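Purine nucleoside phosphorylase (Schistosoma mansoni, PDB 5KO5) catalyses the reversible phosphorolysis of purine nucleosides to the free base and ribose 1-phosphate, and is captured here with cytosine bound. Local coordinates at residues N147-P152 with E226-C231; F157-P162 with A230-I235; G68-G73 with V81-R86; V25-G30 with L108-L113; K178-N183 with Q274-E279. All coordinates share one frame; numbering follows the deposited sequence.

How the contacts relate
From the N terminus, contact 4 opens first. It closes the loop from 25-30 to 108-113 by pairing the starts of strands 29-32 and 112-121. Contact 3 lies within that loop and is a hairpin of strands 69-75 and 78-84. V81 N probably bonds I29 O, where strands 78-84 and 29-32 are neighbours in one sheet. Contacts 1 and 2 open later, in the long loop before helix 170-182. They close on helix 224-232 and its end, sharing A230 and C231. I235 packs contact 2 against contact 4. Contact 5 crosses contacts 1 and 2 along the chain. It joins helices 170-182 and 259-283, with its centre about 30 Å from that of contact 1.

Contact 1 (N147-P152 with E226-C231); sequences NVLVGP and EVIIAC
V148 and L149 press their methyl groups against I228 and I229 of helix 224-232. The tight part is a knot of branch ends. I228 CG2 lies 3.5 Å from L149 CD1 and 3.6 Å from V148 CG1. I229 meets the same two residues through its own tip, with CD1 3.6 Å from L149 CD2. V148 CG1 touches both isoleucines. It stands between the backbone N and the carbonyl carbon (chi1 71°), while V148 and I228 run past each other in opposite directions. I98, A99 and I102 of helix 95-108 also pack on V148 and I229.

Packing is looser at N147. Its OD1 comes no nearer than 4.0 Å to I228 CG2. The amide is engaged elsewhere. OD1 accepts the N-H of L149 at 2.9 Å, in the carbonyl plane and on a lone pair, which makes an Asx turn. This sits on a type I beta turn from N147 to V150. ND2 bonds T201 OG1 of the second subunit. V150 and P152, both partly exposed, pack on G199 and V63 of that subunit.

No hydrogen bond crosses between loop and helix. The loop is therefore held to the helix by apolar contacts between side chains, while the N147 amide is spent on folding the turn and on the subunit interface.

Contact 2 (F157-P162 with A230-I235); sequences FGPRFP and ACHCGI
The H232 ring is packed against the loop from G158 to P162. G158 CA lies over one face, 3.6 Å from the ring centroid and offset toward the rim, a CH-pi contact. P162 CG comes to the ring edge, in its plane, 3.6 Å from H232 CD2. P159 passes the histidine in the opposite direction, its CD 3.6 Å from H232 O. H232 CG is anti to the backbone N (chi1 177°), which carries the base of the ring toward the loop.

Backbone groups meet next to it. C233 CA approaches F157 O at 3.1 Å, a CA-H...O contact, and G158 CA does the same to H232 O at 3.3 Å. F157 CB and C233 CB touch at 4.0 Å.

On the helix side these groups lie at a Schellman motif that ends helix 224-232. G234, with positive phi, is its C-prime residue. I235 N returns to A230 O at 2.9 Å, and G234 N returns to C231 O.

Further out, N153 bonds H232 NE2 through OD1 and G158 O through ND2, while K106 of helix 95-108 bonds C233 O. R160 and F161 turn away from the helix, and R160 CG lies over the centre of the F161 ring. R160 NH2 bonds G151 O and pairs with E91 of the second subunit, while F161 meets Y90 of that subunit edge-to-face and packs on its M221, a residue of the cytosine pocket.

Contact 3 (G68-G73 with V81-R86); sequences GNLVLG and VAMQGR
N69 and Q84 pair near the open end of a beta hairpin made by strands 69-75 and 78-84. The two segments run antiparallel, at 154° between their directions. N69 with Q84 and V71 with A82 are the hydrogen-bonded pairs. N69 N gives to Q84 O at 2.9 Å, and Q84 N returns to N69 O at 2.7 Å. V71 N and A82 O bond at 2.9 Å, A82 N and V71 O at 2.8 Å. L70 with M83 and L72 with V81 are non-hydrogen-bonded pairs. The backbones of L70 and L72 hydrogen-bond to I50 and K48 of strand 47-51, and V81 bonds I29 of strand 29-32. The hairpin thus sits inside the larger sheet.

L70, L72, V81 and M83 share one apolar face. V81 CG2 touches L70 CG at 3.7 Å and L72 CG at 3.8 Å. I19 of helix 9-23 covers the two leucines.

N69, V71, A82 and Q84 share the other face. There the two amide side chains lie side by side, pointing the same way, with planes 56° apart. N69 ND2 donates to Q84 OE1 at 3.0 Å, the bond nearly straight at 174° and the acceptor lying in the N69 amide plane.

Contact 4 (V25-G30 with L108-L113); sequences VLPDIG and LGVRVL
V112 O receives the N-H of G30 at 2.8 Å, almost straight at 168°. The same oxygen is approached by I29 CA at 3.3 Å, a CA-H...O contact. One step earlier, R111 N donates to D28 O at 2.9 Å, from 41° above the carbonyl plane.

These bonds begin a parallel pairing. I29 stands opposite V112 and G30 opposite L113, where strands 29-32 and 112-121 enter the central mixed sheet of the phosphorylase fold. Strand 78-84 flanks 29-32 and strand 236-246 flanks 112-121. Helix 95-108 ends just before, at a Schellman motif where G109 has positive phi.

Apolar packing involves P27, L108 and V110. P27 CG rests on L108 CB at 3.8 Å. V110 CG1 lies 3.6 Å from G30 N, and CG2 leans toward I29 C. I19 and K20 of helix 9-23 pack on L108.

D28 and R111 make the polar part, R111 being exposed. They run side by side, their carboxylate and guanidinium planes 35° apart. D28 OD1 and R111 NH2 form a long salt bridge of 3.8 Å, in which no N-H points at the oxygen. D28 OD2 forms a salt bridge with R78. One water donates to both P27 O and L108 O, at 2.9 Å from P27 O. A second donates to D28 OD1 and G109 O.

Contact 5 (K178-N183 with Q274-E279); sequences KIAQEN and QMWFKE
I179 packs onto W276 and E279 where helices 170-182 and 259-283 meet. This is plain helix-helix packing, which sets helix 170-182 against helix 259-283. The short helical segments are 10.3 Å apart at closest approach and run at 123° to each other. No hydrogen bond runs between 178-183 and 274-279.

I179 carries the contact. Its CG2 is anti to the backbone N and comes to the edge of the W276 ring, near its plane, 3.7 Å from CD1. The same methyl touches E279 CG at 3.6 Å. I179 CD1 reaches that CG too, at 3.7 Å, so both branches of I179 touch E279 CG. In E279 the CG is also anti to the backbone N. The chain then bends at chi2 (70°), which places CD. Its carboxylate OE2 pairs with R283, which also binds E182 OE1. E182 OE1 and E279 OE2 stand 4.9 Å apart, and the arginine they share would be expected to offset the repulsion of their like charges.

The W276 indole lies beside A180, whose CB is 4.3 Å from CZ2. W276 NE1 bonds A176 O, just before 178-183 on helix 170-182, and so links the two helices. F185 meets the ring edge-to-face.

Packing is looser at N183. M275 CE comes only to 4.3 Å from N183 CG. N183, the first residue past helix 170-182, folds its amide back on it. I179 O takes N183 N and N183 ND2 from opposite faces of its plane, the ND2 bond being 2.8 Å.

Contact 1 (N147-P152 with E226-C231)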
# COMPACT_ATOMS: atom_id res chain seq x y z
N ASN A 147 -1.70 4.60 -5.89
CA ASN A 147 -1.76 4.70 -7.35
C ASN A 147 -1.21 6.06 -7.78
O ASN A 147 -1.43 7.08 -7.11
CB ASN A 147 -3.22 4.57 -7.78
CG ASN A 147 -3.41 4.30 -9.27
OD1 ASN A 147 -3.13 5.15 -10.12
ND2 ASN A 147 -3.95 3.12 -9.58
N VAL A 148 -0.49 6.07 -8.91
CA VAL A 148 0.06 7.31 -9.45
C VAL A 148 -1.01 8.36 -9.77
O VAL A 148 -0.69 9.55 -9.84
CB VAL A 148 0.95 6.99 -10.67
CG1 VAL A 148 0.11 6.55 -11.85
CG2 VAL A 148 1.81 8.20 -11.06
N LEU A 149 -2.28 7.95 -9.93
CA LEU A 149 -3.36 8.89 -10.20
C LEU A 149 -4.11 9.37 -8.95
O LEU A 149 -5.03 10.18 -9.09
CB LEU A 149 -4.35 8.30 -11.22
CG LEU A 149 -3.89 8.32 -12.68
CD1 LEU A 149 -4.87 7.52 -13.53
CD2 LEU A 149 -3.78 9.77 -13.19
N VAL A 150 -3.73 8.92 -7.75
CA VAL A 150 -4.38 9.46 -6.56
C VAL A 150 -4.15 10.96 -6.51
O VAL A 150 -3.02 11.44 -6.65
CB VAL A 150 -3.87 8.77 -5.29
CG1 VAL A 150 -4.33 9.54 -4.04
CG2 VAL A 150 -4.37 7.35 -5.22
N GLY A 151 -5.23 11.71 -6.27
CA GLY A 151 -5.22 13.16 -6.28
C GLY A 151 -6.33 13.66 -7.18
O GLY A 151 -7.07 12.87 -7.78
N PRO A 152 -6.46 14.97 -7.32
CA PRO A 152 -7.46 15.51 -8.24
C PRO A 152 -7.20 14.99 -9.64
O PRO A 152 -6.05 14.81 -10.05
CB PRO A 152 -7.23 17.02 -8.17
CG PRO A 152 -5.82 17.17 -7.66
CD PRO A 152 -5.62 16.02 -6.71
N GLU A 226 4.23 4.90 -15.06
CA GLU A 226 4.28 5.54 -16.37
C GLU A 226 3.22 4.98 -17.29
O GLU A 226 2.60 5.73 -18.06
CB GLU A 226 5.66 5.33 -17.01
CG GLU A 226 6.78 6.05 -16.30
CD GLU A 226 7.55 5.16 -15.36
OE1 GLU A 226 6.91 4.35 -14.66
OE2 GLU A 226 8.79 5.27 -15.31
N VAL A 227 3.00 3.66 -17.26
CA VAL A 227 1.96 3.03 -18.06
C VAL A 227 0.60 3.65 -17.75
O VAL A 227 -0.19 3.92 -18.67
CB VAL A 227 1.93 1.50 -17.81
CG1 VAL A 227 0.71 0.88 -18.47
CG2 VAL A 227 3.21 0.85 -18.34
N ILE A 228 0.31 3.87 -16.47
CA ILE A 228 -1.00 4.39 -16.09
C ILE A 228 -1.16 5.82 -16.56
O ILE A 228 -2.22 6.19 -17.08
CB ILE A 228 -1.20 4.21 -14.58
CG1 ILE A 228 -1.43 2.73 -14.28
CG2 ILE A 228 -2.37 5.07 -14.07
CD1 ILE A 228 -1.45 2.37 -12.79
N ILE A 229 -0.13 6.66 -16.39
CA ILE A 229 -0.25 8.04 -16.86
C ILE A 229 -0.42 8.08 -18.37
O ILE A 229 -1.24 8.84 -18.89
CB ILE A 229 0.95 8.89 -16.37
CG1 ILE A 229 1.00 8.94 -14.84
CG2 ILE A 229 0.86 10.31 -16.96
CD1 ILE A 229 -0.29 9.44 -14.17
N ALA A 230 0.34 7.24 -19.09
CA ALA A 230 0.20 7.18 -20.54
C ALA A 230 -1.20 6.72 -20.94
O ALA A 230 -1.85 7.34 -21.80
CB ALA A 230 1.26 6.23 -21.11
N CYS A 231 -1.68 5.63 -20.32
CA CYS A 231 -3.01 5.12 -20.64
C CYS A 231 -4.08 6.17 -20.36
O CYS A 231 -5.02 6.34 -21.14
CB CYS A 231 -3.25 3.85 -19.81
SG CYS A 231 -4.86 3.07 -20.08

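Contact 2 (F157-P162 with A230-I235)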
# COMPACT_ATOMS: atom_id res chain seq x y z
N PHE A 157 -6.38 15.79 -19.58
CA PHE A 157 -5.59 14.65 -20.02
C PHE A 157 -6.39 13.36 -20.12
O PHE A 157 -6.14 12.56 -21.03
CB PHE A 157 -4.36 14.47 -19.12
CG PHE A 157 -3.37 15.57 -19.27
CD1 PHE A 157 -2.54 15.62 -20.38
CD2 PHE A 157 -3.29 16.58 -18.33
CE1 PHE A 157 -1.63 16.66 -20.54
CE2 PHE A 157 -2.37 17.62 -18.48
CZ PHE A 157 -1.56 17.66 -19.59
N GLY A 158 -7.37 13.14 -19.24
CA GLY A 158 -8.06 11.88 -19.23
C GLY A 158 -9.13 11.81 -18.18
O GLY A 158 -9.37 12.76 -17.44
N PRO A 159 -9.77 10.65 -18.09
CA PRO A 159 -10.95 10.50 -17.22
C PRO A 159 -10.55 10.19 -15.79
O PRO A 159 -9.44 9.74 -15.49
CB PRO A 159 -11.66 9.29 -17.84
CG PRO A 159 -10.54 8.46 -18.38
CD PRO A 159 -9.52 9.45 -18.90
N ARG A 160 -11.52 10.42 -14.89
CA ARG A 160 -11.30 10.14 -13.47
C ARG A 160 -10.96 8.67 -13.23
O ARG A 160 -10.10 8.35 -12.40
CB ARG A 160 -12.55 10.57 -12.69
CG ARG A 160 -12.59 10.11 -11.22
CD ARG A 160 -11.69 10.95 -10.29
NE ARG A 160 -10.27 10.66 -10.43
CZ ARG A 160 -9.33 11.16 -9.64
NH1 ARG A 160 -8.05 10.87 -9.84
NH2 ARG A 160 -9.66 12.02 -8.68
N PHE A 161 -11.64 7.76 -13.93
CA PHE A 161 -11.50 6.32 -13.69
C PHE A 161 -11.06 5.63 -14.98
O PHE A 161 -11.90 5.10 -15.71
CB PHE A 161 -12.83 5.71 -13.24
CG PHE A 161 -13.44 6.39 -12.05
CD1 PHE A 161 -12.90 6.22 -10.78
CD2 PHE A 161 -14.57 7.18 -12.19
CE1 PHE A 161 -13.47 6.83 -9.67
CE2 PHE A 161 -15.15 7.80 -11.08
CZ PHE A 161 -14.60 7.63 -9.83
N PRO A 162 -9.76 5.56 -15.27
CA PRO A 162 -9.35 4.88 -16.50
C PRO A 162 -9.48 3.37 -16.37
O PRO A 162 -9.24 2.80 -15.31
CB PRO A 162 -7.87 5.26 -16.66
CG PRO A 162 -7.59 6.29 -15.64
CD PRO A 162 -8.65 6.25 -14.60
N ALA A 230 0.34 7.24 -19.09
CA ALA A 230 0.20 7.18 -20.54
C ALA A 230 -1.20 6.72 -20.94
O ALA A 230 -1.85 7.34 -21.80
CB ALA A 230 1.26 6.23 -21.11
N CYS A 231 -1.68 5.63 -20.32
CA CYS A 231 -3.01 5.12 -20.64
C CYS A 231 -4.08 6.17 -20.36
O CYS A 231 -5.02 6.34 -21.14
CB CYS A 231 -3.25 3.85 -19.81
SG CYS A 231 -4.86 3.07 -20.08
N HIS A 232 -3.93 6.89 -19.25
CA HIS A 232 -4.89 7.92 -18.88
C HIS A 232 -5.03 8.97 -19.97
O HIS A 232 -6.14 9.44 -20.25
CB HIS A 232 -4.45 8.51 -17.53
CG HIS A 232 -5.30 9.64 -17.05
ND1 HIS A 232 -4.95 10.96 -17.21
CD2 HIS A 232 -6.46 9.64 -16.35
CE1 HIS A 232 -5.86 11.73 -16.65
NE2 HIS A 232 -6.80 10.95 -16.13
N CYS A 233 -3.92 9.35 -20.62
CA CYS A 233 -3.97 10.39 -21.64
C CYS A 233 -3.93 9.85 -23.07
O CYS A 233 -3.68 10.62 -24.01
CB CYS A 233 -2.89 11.46 -21.39
SG CYS A 233 -1.18 10.95 -21.71
N GLY A 234 -4.19 8.56 -23.26
CA GLY A 234 -4.37 8.02 -24.60
C GLY A 234 -3.11 7.64 -25.36
O GLY A 234 -3.17 7.48 -26.58
N ILE A 235 -1.97 7.51 -24.68
CA ILE A 235 -0.72 7.09 -25.30
C ILE A 235 -0.65 5.57 -25.22
O ILE A 235 -0.82 4.98 -24.14
CB ILE A 235 0.48 7.75 -24.60
CG1 ILE A 235 0.48 9.26 -24.85
CG2 ILE A 235 1.80 7.12 -25.05
CD1 ILE A 235 1.56 9.99 -24.09

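Contact 3 (G68-G73 with V81-R86)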
# COMPACT_ATOMS: atom_id res chain seq x y z
N GLY A 68 19.92 13.55 -15.74
CA GLY A 68 18.53 13.92 -15.89
C GLY A 68 18.31 14.83 -17.08
O GLY A 68 18.32 16.06 -16.94
N ASN A 69 18.14 14.24 -18.27
CA ASN A 69 18.01 14.98 -19.51
C ASN A 69 16.84 14.44 -20.31
O ASN A 69 16.58 13.23 -20.29
CB ASN A 69 19.24 14.81 -20.41
CG ASN A 69 20.50 15.40 -19.82
OD1 ASN A 69 20.49 16.52 -19.29
ND2 ASN A 69 21.59 14.67 -19.92
N LEU A 70 16.15 15.33 -21.01
CA LEU A 70 15.26 14.95 -22.10
C LEU A 70 16.06 15.05 -23.39
O LEU A 70 16.71 16.06 -23.65
CB LEU A 70 14.09 15.93 -22.16
CG LEU A 70 12.71 15.39 -22.51
CD1 LEU A 70 12.27 14.33 -21.51
CD2 LEU A 70 11.71 16.53 -22.56
N VAL A 71 16.03 13.99 -24.20
CA VAL A 71 16.79 13.93 -25.44
C VAL A 71 15.81 13.75 -26.59
O VAL A 71 15.02 12.80 -26.61
CB VAL A 71 17.83 12.80 -25.42
CG1 VAL A 71 18.68 12.83 -26.68
CG2 VAL A 71 18.70 12.90 -24.17
N LEU A 72 15.85 14.67 -27.56
CA LEU A 72 14.97 14.63 -28.72
C LEU A 72 15.80 14.50 -29.98
O LEU A 72 16.90 15.06 -30.08
CB LEU A 72 14.10 15.89 -28.82
CG LEU A 72 13.09 16.07 -27.68
CD1 LEU A 72 13.65 16.98 -26.60
CD2 LEU A 72 11.78 16.60 -28.22
N GLY A 73 15.25 13.78 -30.96
CA GLY A 73 15.94 13.63 -32.24
C GLY A 73 15.27 12.56 -33.07
O GLY A 73 14.08 12.28 -32.91
N VAL A 81 11.33 11.33 -28.38
CA VAL A 81 11.77 12.02 -27.18
C VAL A 81 12.06 10.97 -26.12
O VAL A 81 11.24 10.07 -25.90
CB VAL A 81 10.73 13.05 -26.68
CG1 VAL A 81 9.34 12.42 -26.53
CG2 VAL A 81 11.18 13.67 -25.37
N ALA A 82 13.22 11.05 -25.48
CA ALA A 82 13.66 10.06 -24.51
C ALA A 82 13.88 10.71 -23.15
O ALA A 82 14.38 11.83 -23.07
CB ALA A 82 14.98 9.43 -24.95
N MET A 83 13.54 9.98 -22.09
CA MET A 83 13.94 10.38 -20.74
C MET A 83 15.26 9.70 -20.42
O MET A 83 15.33 8.47 -20.33
CB MET A 83 12.88 10.01 -19.71
CG MET A 83 11.59 10.76 -19.91
SD MET A 83 10.41 10.55 -18.55
CE MET A 83 11.18 11.54 -17.26
N GLN A 84 16.32 10.50 -20.26
CA GLN A 84 17.63 9.99 -19.86
C GLN A 84 17.77 10.26 -18.37
O GLN A 84 18.09 11.38 -17.96
CB GLN A 84 18.72 10.69 -20.66
CG GLN A 84 20.08 10.07 -20.48
CD GLN A 84 21.12 10.75 -21.31
OE1 GLN A 84 21.26 11.98 -21.27
NE2 GLN A 84 21.86 9.98 -22.09
N GLY A 85 17.52 9.24 -17.56
CA GLY A 85 17.40 9.46 -16.14
C GLY A 85 15.96 9.31 -15.71
O GLY A 85 15.22 10.29 -15.56
N ARG A 86 15.55 8.07 -15.51
CA ARG A 86 14.18 7.73 -15.18
C ARG A 86 13.85 8.15 -13.75
O ARG A 86 14.70 8.12 -12.86
CB ARG A 86 14.06 6.22 -15.28
CG ARG A 86 12.70 5.67 -15.15
CD ARG A 86 12.80 4.20 -15.40
NE ARG A 86 11.50 3.64 -15.70
CZ ARG A 86 11.34 2.45 -16.27
NH1 ARG A 86 12.41 1.73 -16.59
NH2 ARG A 86 10.12 2.00 -16.51

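Contact 4 (V25-G30 with L108-L113)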
# COMPACT_ATOMS: atom_id res chain seq x y z
N VAL A 25 12.05 19.79 -32.51
CA VAL A 25 11.67 18.42 -32.83
C VAL A 25 10.26 18.18 -32.31
O VAL A 25 9.97 18.46 -31.14
CB VAL A 25 12.65 17.40 -32.20
CG1 VAL A 25 12.11 15.98 -32.33
CG2 VAL A 25 14.03 17.52 -32.83
N LEU A 26 9.39 17.67 -33.18
CA LEU A 26 8.03 17.30 -32.79
C LEU A 26 7.96 15.78 -32.72
O LEU A 26 7.78 15.12 -33.75
CB LEU A 26 7.01 17.84 -33.78
CG LEU A 26 6.85 19.37 -33.75
CD1 LEU A 26 5.81 19.84 -34.75
CD2 LEU A 26 6.48 19.83 -32.34
N PRO A 27 8.08 15.18 -31.54
CA PRO A 27 8.22 13.72 -31.46
C PRO A 27 6.88 13.01 -31.56
O PRO A 27 5.86 13.50 -31.07
CB PRO A 27 8.83 13.51 -30.06
CG PRO A 27 8.25 14.65 -29.26
CD PRO A 27 8.13 15.82 -30.21
N ASP A 28 6.90 11.84 -32.20
CA ASP A 28 5.75 10.96 -32.27
C ASP A 28 5.84 9.81 -31.28
O ASP A 28 4.81 9.18 -30.97
CB ASP A 28 5.62 10.36 -33.68
CG ASP A 28 5.36 11.41 -34.75
OD1 ASP A 28 4.68 12.42 -34.47
OD2 ASP A 28 5.83 11.22 -35.89
N ILE A 29 7.04 9.51 -30.80
CA ILE A 29 7.31 8.34 -29.97
C ILE A 29 8.11 8.80 -28.76
O ILE A 29 9.02 9.63 -28.88
CB ILE A 29 8.11 7.30 -30.79
CG1 ILE A 29 7.26 6.80 -31.96
CG2 ILE A 29 8.54 6.15 -29.92
CD1 ILE A 29 8.09 6.30 -33.13
N GLY A 30 7.77 8.26 -27.60
CA GLY A 30 8.52 8.50 -26.38
C GLY A 30 9.20 7.21 -25.95
O GLY A 30 8.71 6.11 -26.22
N LEU A 108 3.64 17.27 -26.48
CA LEU A 108 4.60 17.36 -27.57
C LEU A 108 4.17 16.57 -28.79
O LEU A 108 4.74 16.77 -29.87
CB LEU A 108 5.98 16.87 -27.13
CG LEU A 108 6.73 17.73 -26.11
CD1 LEU A 108 7.97 17.02 -25.60
CD2 LEU A 108 7.07 19.10 -26.69
N GLY A 109 3.18 15.69 -28.66
CA GLY A 109 2.68 14.90 -29.77
C GLY A 109 2.93 13.41 -29.68
O GLY A 109 2.63 12.70 -30.65
N VAL A 110 3.47 12.91 -28.56
CA VAL A 110 3.77 11.49 -28.45
C VAL A 110 2.48 10.68 -28.50
O VAL A 110 1.51 10.97 -27.79
CB VAL A 110 4.56 11.21 -27.16
CG1 VAL A 110 4.57 9.71 -26.84
CG2 VAL A 110 5.97 11.76 -27.29
N ARG A 111 2.46 9.67 -29.38
CA ARG A 111 1.35 8.74 -29.47
C ARG A 111 1.68 7.34 -28.98
O ARG A 111 0.75 6.59 -28.64
CB ARG A 111 0.84 8.64 -30.91
CG ARG A 111 0.17 9.91 -31.42
CD ARG A 111 -0.46 9.67 -32.79
NE ARG A 111 0.53 9.37 -33.81
CZ ARG A 111 1.14 10.29 -34.55
NH1 ARG A 111 0.86 11.57 -34.37
NH2 ARG A 111 2.03 9.93 -35.47
N VAL A 112 2.96 6.97 -28.93
CA VAL A 112 3.39 5.65 -28.49
C VAL A 112 4.57 5.84 -27.54
O VAL A 112 5.50 6.58 -27.85
CB VAL A 112 3.83 4.79 -29.69
CG1 VAL A 112 4.44 3.47 -29.21
CG2 VAL A 112 2.65 4.54 -30.62
N LEU A 113 4.51 5.17 -26.39
CA LEU A 113 5.57 5.18 -25.39
C LEU A 113 6.16 3.77 -25.31
O LEU A 113 5.43 2.80 -25.09
CB LEU A 113 5.00 5.60 -24.04
CG LEU A 113 5.96 5.55 -22.84
CD1 LEU A 113 7.20 6.41 -23.08
CD2 LEU A 113 5.20 6.02 -21.61
O HOH W 1 4.63 15.73 -32.51
O HOH W 2 2.29 13.19 -33.22

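Contact 5 (K178-N183 with Q274-E279)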
# COMPACT_ATOMS: atom_id res chain seq x y z
N LYS A 178 7.27 -10.25 -33.66
CA LYS A 178 7.56 -10.51 -35.07
C LYS A 178 9.00 -10.16 -35.40
O LYS A 178 9.68 -10.91 -36.12
CB LYS A 178 6.60 -9.72 -35.96
CG LYS A 178 6.84 -9.94 -37.45
CD LYS A 178 5.84 -10.92 -38.00
CE LYS A 178 4.48 -10.27 -38.19
NZ LYS A 178 3.46 -11.25 -38.68
N ILE A 179 9.49 -9.03 -34.90
CA ILE A 179 10.87 -8.62 -35.16
C ILE A 179 11.85 -9.58 -34.50
O ILE A 179 12.91 -9.88 -35.07
CB ILE A 179 11.08 -7.16 -34.73
CG1 ILE A 179 10.29 -6.23 -35.66
CG2 ILE A 179 12.56 -6.80 -34.75
CD1 ILE A 179 10.13 -4.82 -35.13
N ALA A 180 11.52 -10.08 -33.31
CA ALA A 180 12.38 -11.08 -32.68
C ALA A 180 12.46 -12.35 -33.52
O ALA A 180 13.54 -12.94 -33.65
CB ALA A 180 11.88 -11.40 -31.27
N GLN A 181 11.34 -12.76 -34.10
CA GLN A 181 11.34 -13.95 -34.95
C GLN A 181 12.18 -13.72 -36.20
O GLN A 181 12.92 -14.61 -36.63
CB GLN A 181 9.90 -14.31 -35.34
CG GLN A 181 9.02 -14.67 -34.16
CD GLN A 181 7.55 -14.71 -34.52
OE1 GLN A 181 7.13 -14.15 -35.54
NE2 GLN A 181 6.75 -15.37 -33.68
N GLU A 182 12.08 -12.53 -36.79
CA GLU A 182 12.84 -12.23 -38.01
C GLU A 182 14.34 -12.28 -37.76
O GLU A 182 15.11 -12.60 -38.67
CB GLU A 182 12.43 -10.86 -38.54
CG GLU A 182 11.00 -10.79 -39.06
CD GLU A 182 10.53 -9.37 -39.30
OE1 GLU A 182 11.24 -8.43 -38.89
OE2 GLU A 182 9.44 -9.19 -39.89
N ASN A 183 14.77 -11.99 -36.53
CA ASN A 183 16.17 -11.98 -36.16
C ASN A 183 16.57 -13.20 -35.33
O ASN A 183 17.66 -13.21 -34.74
CB ASN A 183 16.51 -10.69 -35.41
CG ASN A 183 16.40 -9.47 -36.31
OD1 ASN A 183 17.34 -9.12 -37.03
ND2 ASN A 183 15.25 -8.81 -36.27
N GLN A 274 18.90 -2.73 -27.95
CA GLN A 274 18.95 -1.50 -28.74
C GLN A 274 18.57 -1.77 -30.19
O GLN A 274 17.78 -1.03 -30.79
CB GLN A 274 20.34 -0.88 -28.69
CG GLN A 274 20.40 0.40 -29.53
CD GLN A 274 21.78 0.74 -30.05
OE1 GLN A 274 22.70 -0.07 -29.99
NE2 GLN A 274 21.93 1.95 -30.56
N MET A 275 19.14 -2.83 -30.77
CA MET A 275 18.81 -3.19 -32.15
C MET A 275 17.32 -3.49 -32.28
O MET A 275 16.66 -3.05 -33.23
CB MET A 275 19.67 -4.39 -32.56
CG MET A 275 19.63 -4.76 -34.04
SD MET A 275 18.12 -5.61 -34.51
CE MET A 275 18.05 -6.88 -33.29
N TRP A 276 16.77 -4.22 -31.31
CA TRP A 276 15.36 -4.60 -31.35
C TRP A 276 14.47 -3.36 -31.33
O TRP A 276 13.56 -3.21 -32.16
CB TRP A 276 15.07 -5.46 -30.13
CG TRP A 276 13.76 -6.17 -30.10
CD1 TRP A 276 12.88 -6.35 -31.14
CD2 TRP A 276 13.21 -6.86 -28.99
NE1 TRP A 276 11.80 -7.09 -30.72
CE2 TRP A 276 11.98 -7.42 -29.40
CE3 TRP A 276 13.63 -7.05 -27.66
CZ2 TRP A 276 11.16 -8.15 -28.54
CZ3 TRP A 276 12.82 -7.78 -26.81
CH2 TRP A 276 11.60 -8.32 -27.25
N PHE A 277 14.73 -2.46 -30.38
CA PHE A 277 13.89 -1.27 -30.25
C PHE A 277 14.07 -0.31 -31.41
O PHE A 277 13.11 0.35 -31.82
CB PHE A 277 14.11 -0.62 -28.88
CG PHE A 277 13.16 -1.12 -27.83
CD1 PHE A 277 13.05 -2.48 -27.58
CD2 PHE A 277 12.37 -0.24 -27.13
CE1 PHE A 277 12.14 -2.95 -26.62
CE2 PHE A 277 11.48 -0.70 -26.16
CZ PHE A 277 11.37 -2.06 -25.93
N LYS A 278 15.28 -0.21 -31.96
CA LYS A 278 15.45 0.60 -33.17
C LYS A 278 14.57 0.08 -34.29
O LYS A 278 13.89 0.85 -34.97
CB LYS A 278 16.93 0.63 -33.58
CG LYS A 278 17.24 1.48 -34.80
CD LYS A 278 18.75 1.47 -35.07
CE LYS A 278 19.11 2.23 -36.34
NZ LYS A 278 20.58 2.18 -36.59
N GLU A 279 14.53 -1.25 -34.48
CA GLU A 279 13.69 -1.82 -35.53
C GLU A 279 12.21 -1.65 -35.22
O GLU A 279 11.41 -1.38 -36.12
CB GLU A 279 14.05 -3.28 -35.77
CG GLU A 279 13.25 -3.95 -36.89
CD GLU A 279 13.59 -3.44 -38.28
OE1 GLU A 279 14.55 -2.65 -38.42
OE2 GLU A 279 12.89 -3.85 -39.24